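Local coordinates for sugar fermentation stimulation protein homolog (Pyrococcus furiosus, PDB 4DA2), which probably binds DNA and carries a PD-(D/E)xK nuclease-type domain beside an OB-fold domain, here with bound calcium ions, at residues A[144-150]-A[186-191]; A[160-165]-A[200-206]; A[178-184]-A[224-230]. The protein carries 1 engineered substitution. All coordinates share one frame; numbering follows the deposited sequence.

Interaction 1 (A[144-150]-A[186-191])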
loop_
_atom_site.group_PDB
_atom_site.type_symbol
_atom_site.label_atom_id
_atom_site.label_comp_id
_atom_site.label_asym_id
_atom_site.label_seq_id
_atom_site.Cartn_x
_atom_site.Cartn_y
_atom_site.Cartn_z
ATOM N N MET A 144 -6.991 -0.737 7.739
ATOM C CA MET A 144 -7.765 0.456 7.435
ATOM C C MET A 144 -7.020 1.514 6.654
ATOM O O MET A 144 -5.748 1.583 6.668
ATOM C CB MET A 144 -8.337 1.054 8.722
ATOM C CG MET A 144 -9.146 0.051 9.502
ATOM S SD MET A 144 -10.097 0.921 10.765
ATOM C CE MET A 144 -8.794 1.659 11.782
ATOM N N TYR A 145 -7.814 2.321 5.939
ATOM C CA TYR A 145 -7.309 3.486 5.225
ATOM C C TYR A 145 -8.326 4.604 5.314
ATOM O O TYR A 145 -9.533 4.341 5.244
ATOM C CB TYR A 145 -7.013 3.115 3.765
ATOM C CG TYR A 145 -6.855 4.294 2.834
ATOM C CD1 TYR A 145 -5.575 4.807 2.519
ATOM C CD2 TYR A 145 -7.973 4.922 2.291
ATOM C CE1 TYR A 145 -5.435 5.890 1.640
ATOM C CE2 TYR A 145 -7.849 6.022 1.411
ATOM C CZ TYR A 145 -6.582 6.482 1.090
ATOM O OH TYR A 145 -6.478 7.553 0.242
ATOM N N PRO A 146 -7.858 5.865 5.438
ATOM C CA PRO A 146 -6.447 6.258 5.594
ATOM C C PRO A 146 -6.226 6.513 7.079
ATOM O O PRO A 146 -7.166 6.333 7.857
ATOM C CB PRO A 146 -6.387 7.569 4.822
ATOM C CG PRO A 146 -7.715 8.183 5.082
ATOM C CD PRO A 146 -8.711 7.035 5.170
ATOM N N ASP A 147 -5.036 6.954 7.489
ATOM C CA ASP A 147 -4.869 7.272 8.917
ATOM C C ASP A 147 -4.983 8.757 9.259
ATOM O O ASP A 147 -4.883 9.152 10.422
ATOM C CB ASP A 147 -3.615 6.618 9.522
ATOM C CG ASP A 147 -2.328 7.240 9.032
ATOM O OD1 ASP A 147 -2.383 8.322 8.407
ATOM O OD2 ASP A 147 -1.261 6.640 9.289
ATOM N N CYS A 148 -5.211 9.560 8.231
ATOM C CA CYS A 148 -5.414 10.989 8.360
ATOM C C CYS A 148 -5.949 11.449 7.007
ATOM O O CYS A 148 -5.897 10.688 6.044
ATOM C CB CYS A 148 -4.096 11.696 8.697
ATOM S SG CYS A 148 -2.871 11.665 7.386
ATOM N N PRO A 149 -6.470 12.685 6.929
ATOM C CA PRO A 149 -7.055 13.171 5.678
ATOM C C PRO A 149 -6.077 13.131 4.520
ATOM O O PRO A 149 -4.896 13.428 4.695
ATOM C CB PRO A 149 -7.441 14.606 6.024
ATOM C CG PRO A 149 -7.723 14.541 7.485
ATOM C CD PRO A 149 -6.673 13.647 8.024
ATOM N N SER A 150 -6.573 12.723 3.357
ATOM C CA SER A 150 -5.773 12.626 2.150
ATOM C C SER A 150 -6.545 13.306 1.038
ATOM O O SER A 150 -7.560 12.787 0.555
ATOM C CB SER A 150 -5.476 11.170 1.792
ATOM O OG SER A 150 -4.680 11.077 0.603
ATOM N N PRO A 186 -12.741 1.351 5.689
ATOM C CA PRO A 186 -12.244 2.732 5.809
ATOM C C PRO A 186 -12.213 3.188 7.269
ATOM O O PRO A 186 -13.047 2.774 8.083
ATOM C CB PRO A 186 -13.244 3.568 5.023
ATOM C CG PRO A 186 -14.088 2.577 4.214
ATOM C CD PRO A 186 -14.019 1.271 4.949
ATOM N N TYR A 187 -11.187 3.963 7.596
ATOM C CA TYR A 187 -11.081 4.584 8.905
ATOM C C TYR A 187 -11.786 5.923 8.765
ATOM O O TYR A 187 -11.213 6.921 8.333
ATOM C CB TYR A 187 -9.624 4.712 9.335
ATOM C CG TYR A 187 -9.425 5.362 10.699
ATOM C CD1 TYR A 187 -10.172 4.947 11.795
ATOM C CD2 TYR A 187 -8.462 6.366 10.878
ATOM C CE1 TYR A 187 -9.989 5.525 13.047
ATOM C CE2 TYR A 187 -8.259 6.944 12.152
ATOM C CZ TYR A 187 -9.047 6.521 13.203
ATOM O OH TYR A 187 -8.869 7.075 14.445
ATOM N N LYS A 188 -13.071 5.902 9.127
ATOM C CA LYS A 188 -13.986 7.039 8.941
ATOM C C LYS A 188 -13.437 8.286 9.614
ATOM O O LYS A 188 -13.381 9.332 8.984
ATOM C CB LYS A 188 -15.376 6.685 9.498
ATOM C CG LYS A 188 -16.467 7.704 9.141
ATOM C CD LYS A 188 -17.871 7.182 9.426
ATOM C CE LYS A 188 -18.920 8.236 9.075
ATOM N NZ LYS A 188 -20.262 7.908 9.647
ATOM N N LYS A 189 -13.020 8.162 10.876
ATOM C CA LYS A 189 -12.436 9.290 11.630
ATOM C C LYS A 189 -11.236 9.910 10.912
ATOM O O LYS A 189 -11.113 11.137 10.851
ATOM C CB LYS A 189 -12.047 8.866 13.057
ATOM C CG LYS A 189 -11.633 10.014 13.976
ATOM C CD LYS A 189 -11.033 9.505 15.287
ATOM C CE LYS A 189 -10.354 10.616 16.076
ATOM N NZ LYS A 189 -11.315 11.649 16.554
ATOM N N GLY A 190 -10.368 9.066 10.348
ATOM C CA GLY A 190 -9.193 9.535 9.590
ATOM C C GLY A 190 -9.527 10.452 8.439
ATOM O O GLY A 190 -8.828 11.439 8.189
ATOM N N ASP A 191 -10.581 10.111 7.705
ATOM C CA ASP A 191 -11.046 10.958 6.625
ATOM C C ASP A 191 -12.511 10.658 6.254
ATOM O O ASP A 191 -12.769 9.803 5.407
ATOM C CB ASP A 191 -10.139 10.830 5.399
ATOM C CG ASP A 191 -10.419 11.929 4.375
ATOM O OD1 ASP A 191 -11.574 12.400 4.344
ATOM O OD2 ASP A 191 -9.503 12.329 3.621
#
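Carboxylate oxygen OD2 of D191 is gripped twice. It accepts the backbone N-H of S150, with S150 N to D191 OD2 3.0 Å and an N-H...O angle of 164°. The donor comes to its anti side, slightly tilted from the carboxylate plane. Q154 on helix 151-165 donates to the same oxygen. OD1 caps the backbone N of I194 at the start of helix 192-204, while OG of S150 accepts the backbone N-H of G153, capping helix 151-165. With CG anti to the backbone N (chi1 -167°), D191 turns its carboxylate toward 144-150. D191 CB lies 3.6 Å from CG of P146, whose peptide bond is cis. Replacing D191 by alanine removes the carboxylate, which would probably leave the N-H of S150 and the side chain of Q154 without their acceptor and the first turn of helix 192-204 uncapped. Y187 N donates to Y145 O over 2.9 Å. In a Met-aromatic contact, CE of M144 reaches CD1 of the Y187 ring at 3.6 Å, and M144 SD stands obliquely 5.2 Å from the ring centroid. At the ring edge P146 O lies near the plane, 3.3 Å from CD2 of Y187. That oxygen is buried with no polar partner. The whole joins the region where strands 142-145 and 183-186 give way to loops with the N-caps of helices 151-165 and 192-204, in the PD-(D/E)xK-type domain.

Interaction 2 (A[160-165]-A[200-206])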
loop_
_atom_site.group_PDB
_atom_site.type_symbol
_atom_site.label_atom_id
_atom_site.label_comp_id
_atom_site.label_asym_id
_atom_site.label_seq_id
_atom_site.Cartn_x
_atom_site.Cartn_y
_atom_site.Cartn_z
ATOM N N LEU A 160 -11.898 7.893 -10.112
ATOM C CA LEU A 160 -12.386 6.519 -10.266
ATOM C C LEU A 160 -13.908 6.504 -10.487
ATOM O O LEU A 160 -14.418 5.759 -11.329
ATOM C CB LEU A 160 -11.992 5.652 -9.044
ATOM C CG LEU A 160 -10.498 5.314 -8.937
ATOM C CD1 LEU A 160 -10.185 4.764 -7.522
ATOM C CD2 LEU A 160 -10.115 4.293 -9.972
ATOM N N ILE A 161 -14.615 7.283 -9.676
ATOM C CA ILE A 161 -16.065 7.408 -9.764
ATOM C C ILE A 161 -16.452 7.909 -11.168
ATOM O O ILE A 161 -17.351 7.349 -11.814
ATOM C CB ILE A 161 -16.610 8.350 -8.663
ATOM C CG1 ILE A 161 -16.510 7.684 -7.284
ATOM C CG2 ILE A 161 -18.068 8.761 -8.992
ATOM C CD1 ILE A 161 -16.761 8.623 -6.115
ATOM N N LYS A 162 -15.761 8.941 -11.650
ATOM C CA LYS A 162 -16.081 9.502 -12.967
ATOM C C LYS A 162 -15.838 8.479 -14.099
ATOM O O LYS A 162 -16.659 8.345 -15.001
ATOM C CB LYS A 162 -15.295 10.788 -13.200
ATOM C CG LYS A 162 -15.240 11.275 -14.679
ATOM C CD LYS A 162 -16.531 11.887 -15.191
ATOM C CE LYS A 162 -16.249 12.778 -16.403
ATOM N NZ LYS A 162 -17.316 12.674 -17.421
ATOM N N LEU A 163 -14.718 7.758 -14.040
ATOM C CA LEU A 163 -14.465 6.658 -14.982
ATOM C C LEU A 163 -15.656 5.657 -15.010
ATOM O O LEU A 163 -16.203 5.359 -16.082
ATOM C CB LEU A 163 -13.180 5.927 -14.597
ATOM C CG LEU A 163 -11.864 6.635 -14.934
ATOM C CD1 LEU A 163 -10.734 5.866 -14.295
ATOM C CD2 LEU A 163 -11.684 6.656 -16.434
ATOM N N ALA A 164 -16.080 5.181 -13.831
ATOM C CA ALA A 164 -17.165 4.190 -13.738
ATOM C C ALA A 164 -18.485 4.716 -14.299
ATOM O O ALA A 164 -19.223 3.971 -14.931
ATOM C CB ALA A 164 -17.359 3.720 -12.315
ATOM N N ARG A 165 -18.778 5.991 -14.042
ATOM C CA ARG A 165 -20.006 6.624 -14.570
ATOM C C ARG A 165 -19.949 6.839 -16.074
ATOM O O ARG A 165 -20.980 6.811 -16.754
ATOM C CB ARG A 165 -20.298 7.935 -13.864
ATOM C CG ARG A 165 -20.932 7.718 -12.506
ATOM C CD ARG A 165 -21.039 9.006 -11.708
ATOM N NE ARG A 165 -21.560 8.715 -10.375
ATOM C CZ ARG A 165 -21.470 9.538 -9.334
ATOM N NH1 ARG A 165 -20.895 10.732 -9.458
ATOM N NH2 ARG A 165 -21.960 9.168 -8.162
ATOM N N GLU A 200 -19.866 5.929 -2.451
ATOM C CA GLU A 200 -20.270 6.446 -3.748
ATOM C C GLU A 200 -19.601 5.664 -4.876
ATOM O O GLU A 200 -20.261 5.337 -5.884
ATOM C CB GLU A 200 -19.942 7.946 -3.870
ATOM C CG GLU A 200 -20.416 8.576 -5.178
ATOM C CD GLU A 200 -20.192 10.088 -5.251
ATOM O OE1 GLU A 200 -19.729 10.676 -4.258
ATOM O OE2 GLU A 200 -20.477 10.680 -6.319
ATOM N N ALA A 201 -18.317 5.347 -4.698
ATOM C CA ALA A 201 -17.574 4.503 -5.650
ATOM C C ALA A 201 -18.226 3.141 -5.879
ATOM O O ALA A 201 -18.411 2.728 -7.028
ATOM C CB ALA A 201 -16.119 4.299 -5.174
ATOM N N LEU A 202 -18.536 2.439 -4.790
ATOM C CA LEU A 202 -19.227 1.141 -4.858
ATOM C C LEU A 202 -20.498 1.250 -5.693
ATOM O O LEU A 202 -20.725 0.468 -6.614
ATOM C CB LEU A 202 -19.583 0.647 -3.460
ATOM C CG LEU A 202 -18.673 -0.326 -2.715
ATOM C CD1 LEU A 202 -19.406 -0.799 -1.447
ATOM C CD2 LEU A 202 -18.266 -1.489 -3.603
ATOM N N GLU A 203 -21.306 2.264 -5.390
ATOM C CA GLU A 203 -22.555 2.502 -6.103
ATOM C C GLU A 203 -22.369 2.828 -7.570
ATOM O O GLU A 203 -23.186 2.424 -8.399
ATOM C CB GLU A 203 -23.357 3.611 -5.416
ATOM C CG GLU A 203 -23.874 3.210 -4.047
ATOM C CD GLU A 203 -24.630 4.340 -3.370
ATOM O OE1 GLU A 203 -24.991 5.323 -4.056
ATOM O OE2 GLU A 203 -24.857 4.241 -2.156
ATOM N N ALA A 204 -21.268 3.510 -7.902
ATOM C CA ALA A 204 -21.000 3.965 -9.249
ATOM C C ALA A 204 -20.453 2.868 -10.155
ATOM O O ALA A 204 -20.495 3.008 -11.373
ATOM C CB ALA A 204 -20.040 5.186 -9.253
ATOM N N GLY A 205 -19.951 1.780 -9.563
ATOM C CA GLY A 205 -19.368 0.686 -10.345
ATOM C C GLY A 205 -17.863 0.522 -10.177
ATOM O O GLY A 205 -17.255 -0.313 -10.862
ATOM N N VAL A 206 -17.241 1.323 -9.301
ATOM C CA VAL A 206 -15.797 1.132 -9.039
ATOM C C VAL A 206 -15.625 -0.157 -8.235
ATOM O O VAL A 206 -16.255 -0.335 -7.182
ATOM C CB VAL A 206 -15.152 2.292 -8.243
ATOM C CG1 VAL A 206 -13.633 1.999 -7.974
ATOM C CG2 VAL A 206 -15.367 3.639 -8.945
#
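OE2 of E200 comes to the edge of the R165 guanidinium, somewhat tilted from its plane. One face is covered by CG2 of I161, from the same helix, 3.4 Å above its centre. CB of A204 approaches obliquely, 4.0 Å from NE of R165. The salt bridge is made by a single carboxylate oxygen: NH2 of R165 to OE2 of E200 is 2.8 Å, on the anti lone pair. NH1 adds a weak bond to the same oxygen. The planes are 37° apart, and with only OE2 engaged the pair is neither coplanar nor two-oxygen. E200 reaches across with an extended chain, its CG anti to the backbone N (chi1 -177°). E200 CG also rests on CD1 of I161 at 3.8 Å. Next to the salt bridge, I161 lays CG1 against CA of A201 at 3.7 Å. A164 and A204 bring small methyls to the interface, and CB of A164 comes to 3.4 Å from A204 O. V206 adds its CG2, 3.3 Å from L160 O and also against CB of A164. The chain turns into V206 through G205, whose positive phi ends helix 192-204 in a Schellman motif. L160 continues inward to A170 and I172 of strand 169-176. The segment axes run nearly parallel, 16° apart and 9.0 Å at closest approach, a parallel helix pair packed beside the sheet of the nuclease-type domain.

Interaction 3 (A[178-184]-A[224-230])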
loop_
_atom_site.group_PDB
_atom_site.type_symbol
_atom_site.label_atom_id
_atom_site.label_comp_id
_atom_site.label_asym_id
_atom_site.label_seq_id
_atom_site.Cartn_x
_atom_site.Cartn_y
_atom_site.Cartn_z
ATOM N N LEU A 178 -0.242 -5.676 6.610
ATOM C CA LEU A 178 -0.050 -5.965 8.035
ATOM C C LEU A 178 -0.244 -7.455 8.215
ATOM O O LEU A 178 -1.136 -8.019 7.597
ATOM C CB LEU A 178 -1.187 -5.318 8.858
ATOM C CG LEU A 178 -1.316 -3.808 9.009
ATOM C CD1 LEU A 178 -2.556 -3.498 9.782
ATOM C CD2 LEU A 178 -0.107 -3.192 9.686
ATOM N N PRO A 179 0.544 -8.088 9.098
ATOM C CA PRO A 179 0.216 -9.467 9.465
ATOM C C PRO A 179 -1.061 -9.471 10.318
ATOM O O PRO A 179 -1.462 -8.430 10.875
ATOM C CB PRO A 179 1.427 -9.903 10.317
ATOM C CG PRO A 179 1.914 -8.597 10.940
ATOM C CD PRO A 179 1.701 -7.563 9.859
ATOM N N ASN A 180 -1.699 -10.634 10.386
ATOM C CA ASN A 180 -2.875 -10.885 11.244
ATOM C C ASN A 180 -4.029 -9.895 11.086
ATOM O O ASN A 180 -4.546 -9.352 12.054
ATOM C CB ASN A 180 -2.471 -11.023 12.724
ATOM C CG ASN A 180 -1.369 -12.038 12.921
ATOM O OD1 ASN A 180 -0.192 -11.720 12.748
ATOM N ND2 ASN A 180 -1.742 -13.282 13.223
ATOM N N VAL A 181 -4.417 -9.653 9.848
ATOM C CA VAL A 181 -5.660 -8.969 9.579
ATOM C C VAL A 181 -6.383 -9.837 8.570
ATOM O O VAL A 181 -5.740 -10.535 7.782
ATOM C CB VAL A 181 -5.459 -7.513 9.005
ATOM C CG1 VAL A 181 -5.015 -6.531 10.095
ATOM C CG2 VAL A 181 -4.515 -7.511 7.794
ATOM N N SER A 182 -7.715 -9.846 8.637
ATOM C CA SER A 182 -8.519 -10.687 7.743
ATOM C C SER A 182 -9.581 -9.891 7.008
ATOM O O SER A 182 -10.313 -10.432 6.148
ATOM C CB SER A 182 -9.229 -11.780 8.555
ATOM O OG SER A 182 -10.005 -11.156 9.565
ATOM N N LYS A 183 -9.699 -8.628 7.378
ATOM C CA LYS A 183 -10.728 -7.719 6.841
ATOM C C LYS A 183 -10.169 -6.340 6.527
ATOM O O LYS A 183 -9.065 -6.022 6.935
ATOM C CB LYS A 183 -11.900 -7.575 7.833
ATOM C CG LYS A 183 -12.604 -8.895 8.134
ATOM C CD LYS A 183 -13.882 -8.670 8.930
ATOM C CE LYS A 183 -13.590 -8.524 10.412
ATOM N NZ LYS A 183 -13.415 -9.840 11.076
ATOM N N PHE A 184 -10.928 -5.567 5.755
ATOM C CA PHE A 184 -10.637 -4.168 5.495
ATOM C C PHE A 184 -11.852 -3.291 5.747
ATOM O O PHE A 184 -12.949 -3.678 5.375
ATOM C CB PHE A 184 -10.154 -3.961 4.015
ATOM C CG PHE A 184 -10.139 -2.504 3.613
ATOM C CD1 PHE A 184 -9.021 -1.702 3.862
ATOM C CD2 PHE A 184 -11.285 -1.905 3.088
ATOM C CE1 PHE A 184 -9.062 -0.321 3.552
ATOM C CE2 PHE A 184 -11.321 -0.557 2.758
ATOM C CZ PHE A 184 -10.202 0.249 3.000
ATOM N N ARG A 224 -1.355 -13.292 1.577
ATOM C CA ARG A 224 -2.251 -14.122 2.368
ATOM C C ARG A 224 -3.613 -14.355 1.675
ATOM O O ARG A 224 -4.361 -15.240 2.078
ATOM C CB ARG A 224 -2.429 -13.562 3.787
ATOM C CG ARG A 224 -1.135 -13.550 4.661
ATOM C CD ARG A 224 -1.489 -13.320 6.153
ATOM N NE ARG A 224 -2.366 -12.162 6.327
ATOM C CZ ARG A 224 -1.958 -10.895 6.293
ATOM N NH1 ARG A 224 -0.673 -10.608 6.127
ATOM N NH2 ARG A 224 -2.834 -9.908 6.435
ATOM N N GLY A 225 -3.887 -13.600 0.618
ATOM C CA GLY A 225 -5.160 -13.665 -0.092
ATOM C C GLY A 225 -5.959 -12.386 0.116
ATOM O O GLY A 225 -5.433 -11.369 0.628
ATOM N N GLU A 226 -7.242 -12.430 -0.231
ATOM C CA GLU A 226 -8.063 -11.229 -0.071
ATOM C C GLU A 226 -8.591 -11.046 1.347
ATOM O O GLU A 226 -8.779 -12.011 2.100
ATOM C CB GLU A 226 -9.242 -11.225 -1.047
ATOM C CG GLU A 226 -8.840 -11.132 -2.492
ATOM C CD GLU A 226 -10.057 -11.112 -3.419
ATOM O OE1 GLU A 226 -11.010 -10.326 -3.153
ATOM O OE2 GLU A 226 -10.036 -11.838 -4.431
ATOM N N LEU A 227 -8.866 -9.797 1.699
ATOM C CA LEU A 227 -9.460 -9.457 2.979
ATOM C C LEU A 227 -10.943 -9.175 2.732
ATOM O O LEU A 227 -11.320 -8.706 1.637
ATOM C CB LEU A 227 -8.798 -8.202 3.569
ATOM C CG LEU A 227 -7.260 -8.176 3.711
ATOM C CD1 LEU A 227 -6.788 -6.805 4.199
ATOM C CD2 LEU A 227 -6.805 -9.262 4.667
ATOM N N GLY A 228 -11.767 -9.447 3.741
ATOM C CA GLY A 228 -13.195 -9.174 3.646
ATOM C C GLY A 228 -13.441 -7.679 3.715
ATOM O O GLY A 228 -13.130 -7.051 4.703
ATOM N N VAL A 229 -14.011 -7.139 2.639
ATOM C CA VAL A 229 -14.260 -5.723 2.474
ATOM C C VAL A 229 -15.575 -5.274 3.099
ATOM O O VAL A 229 -16.643 -5.819 2.785
ATOM C CB VAL A 229 -14.253 -5.359 0.975
ATOM C CG1 VAL A 229 -14.628 -3.918 0.779
ATOM C CG2 VAL A 229 -12.841 -5.633 0.368
ATOM N N GLU A 230 -15.484 -4.281 3.977
ATOM C CA GLU A 230 -16.665 -3.552 4.488
ATOM C C GLU A 230 -16.563 -2.075 4.104
ATOM O O GLU A 230 -15.507 -1.441 4.282
ATOM C CB GLU A 230 -16.781 -3.672 6.012
ATOM C CG GLU A 230 -16.843 -5.105 6.491
ATOM C CD GLU A 230 -16.940 -5.221 7.991
ATOM O OE1 GLU A 230 -17.160 -4.213 8.668
ATOM O OE2 GLU A 230 -16.769 -6.364 8.476
#
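Segments 178-184 and 224-230 pair as parallel strands at K183-G228 and F184-V229. S182 O accepts G228 N at 3.0 Å, and G228 O accepts F184 N. E230 N in turn bonds to F184 O. Further back the backbones diverge, and the long side chain of R224 spans the wider separation. Its chain bends at chi3 (-51°), which brings the guanidinium to the loop. R224 NH2 lies 2.8 Å from L178 O, and NH1 is also close to that oxygen, but both bonds are weak and bent. R224 NH2 has a straighter bond to V181 O, at 3.3 Å. One guanidinium face lies against the peptide between P179 and N180. CG2 of V181 comes to the edge, 3.2 Å from R224 NH2. NH1 has a further partner in H214. L227 packs its two methyls between this arginine and the bridges: CD2 is 3.5 Å from V181 O, and CD1 is 3.6 Å from K183 O. On the K183 side of the sheet, E230 OE2 lies 3.7 Å from CD of K183, while its hydrogen bond goes to Y142. K183 NZ stays 5.5 Å from E230 OE2 and makes a cation-pi contact with Y142. The chemistry thus implies two means of fastening: regular peptide pairing where strand 183-186 begins, and one cation gathering loop carbonyls where 178-181 and 224-226 stand apart.

In the fold
The segments alternate along the chain: 144-150, 160-165, 178-184, 186-191, 200-206 and 224-230. Interactions 1 and 3 share the large mixed sheet, where strand 183-186 lies between 142-145 and 220-229. Their centres are about 17 Å apart, yet they touch, with F184 against Y145 and E230 against P186. Interaction 2 lies on helices 151-165 and 192-204, with its centre about 19 Å from that of interaction 1 and 23 Å from that of interaction 3. Interaction 1 stands at the N-terminal ends of these helices, interaction 2 at their C-terminal ends. Together they fasten helices 151-165 and 192-204 and three neighbouring strands of the sheet, 142-145, 183-186 and 220-229, into the PD-(D/E)xK-type domain.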